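Local coordinates for hypothetical protein, haloacid dehalogenase-like hydrolase (Bacillus subtilis, PDB 1NRW) that removes phosphate from five- and six-carbon sugar phosphates and nucleoside monophosphates in vitro, and more weakly from FMN, as a magnesium-dependent phosphatase of the HAD superfamily, at residues V147-S150 / Q151-F154; Y156-S159 / F160-F164; V201-A204 / E205-E209. All coordinates share one frame; numbering follows the deposited sequence.

Contact 1: residues V147-S150 / Q151-F154; sequences VQYS and QSGF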
loop_
_atom_site.group_PDB
_atom_site.type_symbol
_atom_site.label_atom_id
_atom_site.label_comp_id
_atom_site.label_asym_id
_atom_site.label_seq_id
_atom_site.Cartn_x
_atom_site.Cartn_y
_atom_site.Cartn_z
ATOM N N VAL A 147 -17.788 -3.696 2.179
ATOM C CA VAL A 147 -17.498 -3.686 3.607
ATOM C C VAL A 147 -16.280 -2.792 3.826
ATOM O O VAL A 147 -16.247 -1.984 4.754
ATOM C CB VAL A 147 -17.199 -5.104 4.136
ATOM C CG1 VAL A 147 -16.864 -5.042 5.618
ATOM C CG2 VAL A 147 -18.403 -6.005 3.908
ATOM N N GLN A 148 -15.287 -2.932 2.955
ATOM C CA GLN A 148 -14.070 -2.130 3.035
ATOM C C GLN A 148 -14.377 -0.635 2.945
ATOM O O GLN A 148 -13.886 0.170 3.740
ATOM C CB GLN A 148 -13.126 -2.496 1.894
ATOM C CG GLN A 148 -11.817 -1.728 1.924
ATOM C CD GLN A 148 -10.976 -2.104 3.125
ATOM O OE1 GLN A 148 -10.709 -3.280 3.351
ATOM N NE2 GLN A 148 -10.555 -1.112 3.901
ATOM N N TYR A 149 -15.172 -0.264 1.948
ATOM C CA TYR A 149 -15.531 1.131 1.759
ATOM C C TYR A 149 -16.288 1.675 2.967
ATOM O O TYR A 149 -16.104 2.830 3.355
ATOM C CB TYR A 149 -16.400 1.288 0.512
ATOM C CG TYR A 149 -16.952 2.683 0.360
ATOM C CD1 TYR A 149 -16.147 3.725 -0.095
ATOM C CD2 TYR A 149 -18.265 2.974 0.724
ATOM C CE1 TYR A 149 -16.635 5.026 -0.184
ATOM C CE2 TYR A 149 -18.763 4.274 0.642
ATOM C CZ TYR A 149 -17.939 5.292 0.187
ATOM O OH TYR A 149 -18.415 6.583 0.114
ATOM N N SER A 150 -17.134 0.838 3.560
ATOM C CA SER A 150 -17.933 1.250 4.709
ATOM C C SER A 150 -17.077 1.639 5.910
ATOM O O SER A 150 -17.557 2.301 6.829
ATOM C CB SER A 150 -18.909 0.136 5.110
ATOM O OG SER A 150 -18.240 -0.937 5.750
ATOM N N GLN A 151 -15.814 1.228 5.903
ATOM C CA GLN A 151 -14.906 1.545 7.002
ATOM C C GLN A 151 -13.859 2.555 6.553
ATOM O O GLN A 151 -12.866 2.794 7.243
ATOM C CB GLN A 151 -14.213 0.273 7.498
ATOM C CG GLN A 151 -15.167 -0.806 7.983
ATOM C CD GLN A 151 -16.092 -0.314 9.079
ATOM O OE1 GLN A 151 -15.641 0.168 10.121
ATOM N NE2 GLN A 151 -17.396 -0.434 8.850
ATOM N N SER A 152 -14.094 3.157 5.393
ATOM C CA SER A 152 -13.170 4.129 4.835
ATOM C C SER A 152 -13.150 5.438 5.616
ATOM O O SER A 152 -14.051 5.721 6.409
ATOM C CB SER A 152 -13.526 4.408 3.374
ATOM O OG SER A 152 -14.820 4.984 3.260
ATOM N N GLY A 153 -12.111 6.229 5.379
ATOM C CA GLY A 153 -11.966 7.505 6.058
ATOM C C GLY A 153 -11.741 8.615 5.053
ATOM O O GLY A 153 -10.787 9.392 5.159
ATOM N N PHE A 154 -12.625 8.682 4.064
ATOM C CA PHE A 154 -12.533 9.703 3.030
ATOM C C PHE A 154 -13.149 11.012 3.493
ATOM O O PHE A 154 -14.048 11.034 4.337
ATOM C CB PHE A 154 -13.252 9.247 1.759
ATOM C CG PHE A 154 -12.616 8.065 1.092
ATOM C CD1 PHE A 154 -11.373 8.184 0.483
ATOM C CD2 PHE A 154 -13.261 6.835 1.069
ATOM C CE1 PHE A 154 -10.776 7.093 -0.144
ATOM C CE2 PHE A 154 -12.676 5.734 0.449
ATOM C CZ PHE A 154 -11.430 5.863 -0.161
#

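Contact 2: residues Y156-S159 / F160-F164; sequences YINS and FQELF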
loop_
_atom_site.group_PDB
_atom_site.type_symbol
_atom_site.label_atom_id
_atom_site.label_comp_id
_atom_site.label_asym_id
_atom_site.label_seq_id
_atom_site.Cartn_x
_atom_site.Cartn_y
_atom_site.Cartn_z
ATOM N N TYR A 156 -14.622 14.498 1.616
ATOM C CA TYR A 156 -14.994 15.065 0.329
ATOM C C TYR A 156 -14.538 16.498 0.108
ATOM O O TYR A 156 -14.547 17.319 1.026
ATOM C CB TYR A 156 -16.513 15.010 0.152
ATOM C CG TYR A 156 -17.006 15.758 -1.068
ATOM C CD1 TYR A 156 -16.899 15.203 -2.342
ATOM C CD2 TYR A 156 -17.546 17.039 -0.950
ATOM C CE1 TYR A 156 -17.317 15.907 -3.472
ATOM C CE2 TYR A 156 -17.965 17.752 -2.072
ATOM C CZ TYR A 156 -17.848 17.180 -3.329
ATOM O OH TYR A 156 -18.255 17.883 -4.440
ATOM N N ILE A 157 -14.137 16.783 -1.127
ATOM C CA ILE A 157 -13.725 18.121 -1.532
ATOM C C ILE A 157 -14.322 18.357 -2.916
ATOM O O ILE A 157 -14.438 17.425 -3.715
ATOM C CB ILE A 157 -12.181 18.280 -1.614
ATOM C CG1 ILE A 157 -11.590 17.258 -2.587
ATOM C CG2 ILE A 157 -11.569 18.149 -0.226
ATOM C CD1 ILE A 157 -10.105 17.451 -2.841
ATOM N N ASN A 158 -14.722 19.593 -3.192
ATOM C CA ASN A 158 -15.299 19.930 -4.489
ATOM C C ASN A 158 -14.185 20.027 -5.521
ATOM O O ASN A 158 -14.368 19.670 -6.684
ATOM C CB ASN A 158 -16.047 21.266 -4.407
ATOM C CG ASN A 158 -17.174 21.245 -3.391
ATOM O OD1 ASN A 158 -18.133 20.485 -3.527
ATOM N ND2 ASN A 158 -17.060 22.079 -2.358
ATOM N N SER A 159 -13.028 20.511 -5.080
ATOM C CA SER A 159 -11.865 20.664 -5.949
ATOM C C SER A 159 -10.582 20.562 -5.133
ATOM O O SER A 159 -10.567 20.888 -3.947
ATOM C CB SER A 159 -11.903 22.018 -6.658
ATOM O OG SER A 159 -10.761 22.194 -7.477
ATOM N N PHE A 160 -9.511 20.111 -5.777
ATOM C CA PHE A 160 -8.212 19.964 -5.123
ATOM C C PHE A 160 -7.780 21.320 -4.579
ATOM O O PHE A 160 -6.965 21.409 -3.664
ATOM C CB PHE A 160 -7.171 19.470 -6.132
ATOM C CG PHE A 160 -6.732 20.524 -7.112
ATOM C CD1 PHE A 160 -5.563 21.249 -6.895
ATOM C CD2 PHE A 160 -7.504 20.818 -8.232
ATOM C CE1 PHE A 160 -5.169 22.257 -7.778
ATOM C CE2 PHE A 160 -7.121 21.823 -9.122
ATOM C CZ PHE A 160 -5.951 22.545 -8.895
ATOM N N GLN A 161 -8.334 22.375 -5.166
ATOM C CA GLN A 161 -8.020 23.742 -4.771
ATOM C C GLN A 161 -8.200 23.947 -3.269
ATOM O O GLN A 161 -7.427 24.665 -2.634
ATOM C CB GLN A 161 -8.929 24.712 -5.521
ATOM C CG GLN A 161 -8.344 26.087 -5.725
ATOM C CD GLN A 161 -7.483 26.158 -6.967
ATOM O OE1 GLN A 161 -7.967 25.957 -8.085
ATOM N NE2 GLN A 161 -6.203 26.447 -6.782
ATOM N N GLU A 162 -9.218 23.302 -2.709
ATOM C CA GLU A 162 -9.525 23.415 -1.289
ATOM C C GLU A 162 -8.398 22.955 -0.380
ATOM O O GLU A 162 -8.360 23.317 0.796
ATOM C CB GLU A 162 -10.776 22.607 -0.967
ATOM C CG GLU A 162 -12.034 23.130 -1.624
ATOM C CD GLU A 162 -13.188 22.164 -1.483
ATOM O OE1 GLU A 162 -13.485 21.748 -0.344
ATOM O OE2 GLU A 162 -13.798 21.820 -2.513
ATOM N N LEU A 163 -7.477 22.159 -0.914
ATOM C CA LEU A 163 -6.377 21.662 -0.100
ATOM C C LEU A 163 -5.219 22.655 -0.015
ATOM O O LEU A 163 -4.231 22.409 0.684
ATOM C CB LEU A 163 -5.878 20.329 -0.662
ATOM C CG LEU A 163 -6.931 19.220 -0.779
ATOM C CD1 LEU A 163 -6.281 17.953 -1.336
ATOM C CD2 LEU A 163 -7.548 18.950 0.586
ATOM N N PHE A 164 -5.351 23.783 -0.708
ATOM C CA PHE A 164 -4.298 24.795 -0.716
ATOM C C PHE A 164 -4.770 26.186 -0.302
ATOM O O PHE A 164 -3.975 26.999 0.167
ATOM C CB PHE A 164 -3.684 24.883 -2.112
ATOM C CG PHE A 164 -3.057 23.602 -2.577
ATOM C CD1 PHE A 164 -1.717 23.333 -2.320
ATOM C CD2 PHE A 164 -3.815 22.652 -3.254
ATOM C CE1 PHE A 164 -1.141 22.135 -2.732
ATOM C CE2 PHE A 164 -3.250 21.452 -3.670
ATOM C CZ PHE A 164 -1.910 21.191 -3.409
HETATM O O HOH W 1 -10.619 24.293 -9.023
#

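Contact 3: residues V201-A204 / E205-E209; sequences VSSA and EHNFE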
loop_
_atom_site.group_PDB
_atom_site.type_symbol
_atom_site.label_atom_id
_atom_site.label_comp_id
_atom_site.label_asym_id
_atom_site.label_seq_id
_atom_site.Cartn_x
_atom_site.Cartn_y
_atom_site.Cartn_z
ATOM N N VAL A 201 4.418 4.338 -8.934
ATOM C CA VAL A 201 4.102 2.915 -8.838
ATOM C C VAL A 201 2.621 2.689 -9.133
ATOM O O VAL A 201 1.901 3.617 -9.503
ATOM C CB VAL A 201 4.408 2.343 -7.423
ATOM C CG1 VAL A 201 5.883 2.505 -7.101
ATOM C CG2 VAL A 201 3.540 3.032 -6.374
ATOM N N SER A 202 2.183 1.442 -8.983
ATOM C CA SER A 202 0.787 1.074 -9.189
ATOM C C SER A 202 0.453 -0.029 -8.195
ATOM O O SER A 202 1.310 -0.866 -7.882
ATOM C CB SER A 202 0.559 0.571 -10.620
ATOM O OG SER A 202 -0.749 0.037 -10.770
ATOM N N SER A 203 -0.777 -0.027 -7.685
ATOM C CA SER A 203 -1.211 -1.045 -6.732
ATOM C C SER A 203 -2.411 -1.823 -7.275
ATOM O O SER A 203 -2.962 -2.682 -6.585
ATOM C CB SER A 203 -1.590 -0.407 -5.393
ATOM O OG SER A 203 -2.693 0.475 -5.535
ATOM N N ALA A 204 -2.810 -1.503 -8.502
ATOM C CA ALA A 204 -3.942 -2.160 -9.159
ATOM C C ALA A 204 -3.926 -1.838 -10.653
ATOM O O ALA A 204 -3.377 -0.819 -11.073
ATOM C CB ALA A 204 -5.258 -1.706 -8.526
ATOM N N GLU A 205 -4.541 -2.709 -11.449
ATOM C CA GLU A 205 -4.574 -2.559 -12.901
ATOM C C GLU A 205 -5.010 -1.204 -13.453
ATOM O O GLU A 205 -4.529 -0.779 -14.506
ATOM C CB GLU A 205 -5.450 -3.660 -13.509
ATOM C CG GLU A 205 -4.795 -5.038 -13.503
ATOM C CD GLU A 205 -5.767 -6.150 -13.862
ATOM O OE1 GLU A 205 -6.605 -5.943 -14.769
ATOM O OE2 GLU A 205 -5.687 -7.235 -13.243
ATOM N N HIS A 206 -5.908 -0.515 -12.759
ATOM C CA HIS A 206 -6.361 0.775 -13.256
ATOM C C HIS A 206 -5.942 1.992 -12.440
ATOM O O HIS A 206 -6.597 3.036 -12.482
ATOM C CB HIS A 206 -7.877 0.757 -13.449
ATOM C CG HIS A 206 -8.336 -0.275 -14.431
ATOM N ND1 HIS A 206 -8.475 -1.606 -14.102
ATOM C CD2 HIS A 206 -8.629 -0.180 -15.751
ATOM C CE1 HIS A 206 -8.832 -2.288 -15.177
ATOM N NE2 HIS A 206 -8.932 -1.447 -16.191
ATOM N N ASN A 207 -4.850 1.868 -11.694
ATOM C CA ASN A 207 -4.370 3.011 -10.935
ATOM C C ASN A 207 -2.862 3.145 -11.008
ATOM O O ASN A 207 -2.159 2.284 -11.554
ATOM C CB ASN A 207 -4.817 2.950 -9.450
ATOM C CG ASN A 207 -3.957 2.017 -8.582
ATOM O OD1 ASN A 207 -2.739 1.928 -8.739
ATOM N ND2 ASN A 207 -4.600 1.344 -7.635
ATOM N N PHE A 208 -2.395 4.282 -10.512
ATOM C CA PHE A 208 -0.981 4.575 -10.383
ATOM C C PHE A 208 -0.920 5.449 -9.142
ATOM O O PHE A 208 -1.901 6.114 -8.797
ATOM C CB PHE A 208 -0.394 5.273 -11.627
ATOM C CG PHE A 208 -1.141 6.499 -12.082
ATOM C CD1 PHE A 208 -0.830 7.755 -11.568
ATOM C CD2 PHE A 208 -2.107 6.401 -13.077
ATOM C CE1 PHE A 208 -1.471 8.901 -12.048
ATOM C CE2 PHE A 208 -2.753 7.539 -13.566
ATOM C CZ PHE A 208 -2.433 8.789 -13.051
ATOM N N GLU A 209 0.202 5.398 -8.435
ATOM C CA GLU A 209 0.363 6.183 -7.221
ATOM C C GLU A 209 1.629 7.014 -7.315
ATOM O O GLU A 209 2.639 6.566 -7.858
ATOM C CB GLU A 209 0.440 5.264 -5.993
ATOM C CG GLU A 209 -0.850 4.482 -5.702
ATOM C CD GLU A 209 -0.711 3.534 -4.516
ATOM O OE1 GLU A 209 0.181 3.756 -3.662
ATOM O OE2 GLU A 209 -1.506 2.572 -4.426
#

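Contact 1: residues V147-S150 / Q151-F154
Q151 N reaches back to Q148 O at 3.1 Å and S152 N to Y149 O at 2.9 Å, so the chain leaves the last turn of helix 138-150 through i to i-3 hydrogen bonds of the backbone amides. The i to i-4 link, from Q151 N to V147 O, is weak. S152 doubles its hold on Y149: its OG gives a second, short bond of 2.5 Å to Y149 O, lying in the carbonyl plane, whereas S152 N sits well above that plane. A chi1 of 63° puts OG between the backbone N and the carbonyl carbon, close enough for this. S152 OG also stands over one face of the Y149 ring, offset toward the rim. Farther out, Y149 CE1 meets F154 CD2 at 4.0 Å as the two rings cross obliquely, and both rest on L121 of helix 118-132. Q151 folds back at chi2, and its NE2 donates to S150 OG over 3.3 Å. Q148 OE1 is hydrogen-bonded to H20 ND1. Two donors from one serine on a single carbonyl should fix both the S152 backbone and its hydroxyl, and so the path toward strand 154-156, while the longer bond of exposed Q151 probably competes with water.

Contact 2: residues Y156-S159 / F160-F164
The E162 carboxylate folds back on the chain that leads into its own short 3-10 helix, F160-L163, in the connection between strands 154-156 and 172-178 of the cap domain. Its OE2 accepts two backbone amides: N158 N at 2.5 Å, a short, bent bond on the syn side but 29° out of the carboxylate plane, and S159 N at 3.0 Å from above that plane. Both donors come from the same face of it. With CG anti to the carbonyl carbon (chi1 -65°) and the chain extended beyond it, E162 can span the distance. N158 ND2 adds a weak hydrogen bond to the same oxygen, while N158 OD1 accepts one from Y156 OH. The backbone answers in return: E162 N donates to S159 O at 3.0 Å, the first of three successive bonds of 3-10 type, followed by L163 N to F160 O and F164 N to Q161 O. Outside the loop, S159 OG and F160 N both pair with the carboxylate of E98, and Q161 NE2 with Y91 OH, tying the turn to helix 87-99. I157 is buried against Y104 and Y113. It crosses L163 at about a right angle, their CD1 atoms 4.1 Å apart, while the same I157 CD1 also approaches F160 CA. A water donates to S159 OG at 2.6 Å and, more loosely, to Q161 OE1.

Contact 3: residues V201-A204 / E205-E209
The flat amide of N207 is engaged at both ends by S203. At one edge its OD1 takes S203 N at 3.0 Å, in the carbonyl plane and on a lone pair, with a nearly straight N-H...O angle of 171°. At the other end ND2 donates to S203 OG, 19° out of the amide plane, while A204 CB stands above that plane 3.2 Å from ND2. The second flat group, the E209 carboxylate, is met by S203 OG at OE2 (2.7 Å) on the anti side, somewhat out of its plane; its OE1 accepts a hydrogen bond from N174 ND2. S203 OG therefore accepts from an amide and donates to a carboxylate, which should fix its rotation. Replacing N207 with alanine would remove both hydrogen bonds of the amide, probably leaving S203 N without its mate and the S203 hydroxyl without its amide donor, freer to turn. The N207 backbone is used as well: S202 OG donates to N207 O at 2.8 Å, and N207 N donates to A204 O, closing a type I turn from A204 to N207. Beyond the turn, V201 and E209 form an antiparallel hydrogen-bonded pair, V201 N to E209 O at 3.0 Å and E209 N to V201 O at 2.7 Å. Their side chains share a sheet face. Helix 118-132 contributes R128 against S203, and D127 and S131 against A204. This is a beta hairpin joining strands 198-201 and 207-212 of the cap sheet, with S203 of the connection facing the phosphate site, in contact with phosphate-binding N243.

Overall arrangement
All three contacts belong to the cap built round a six-stranded sheet, and they follow one another along the chain. Contact 1 leads into strand 154-156 at one border of that sheet and contact 2 leaves it, their centres about 20 Å apart; contact 3 lies by the opposite border strand, 198-201. Its nearest atoms are about 11 Å from contact 1 and 13 Å from contact 2. Contact 3 is closest to the chemistry: the S203 side chain is about 4 Å from a phosphate ion, probably from the crystallisation liquor, and 6 Å from the calcium ion. In contact 1 the Q148 side chain is about 6 Å from that of metal ligand D12, yet 12 Å from the calcium. Contact 2 is remote.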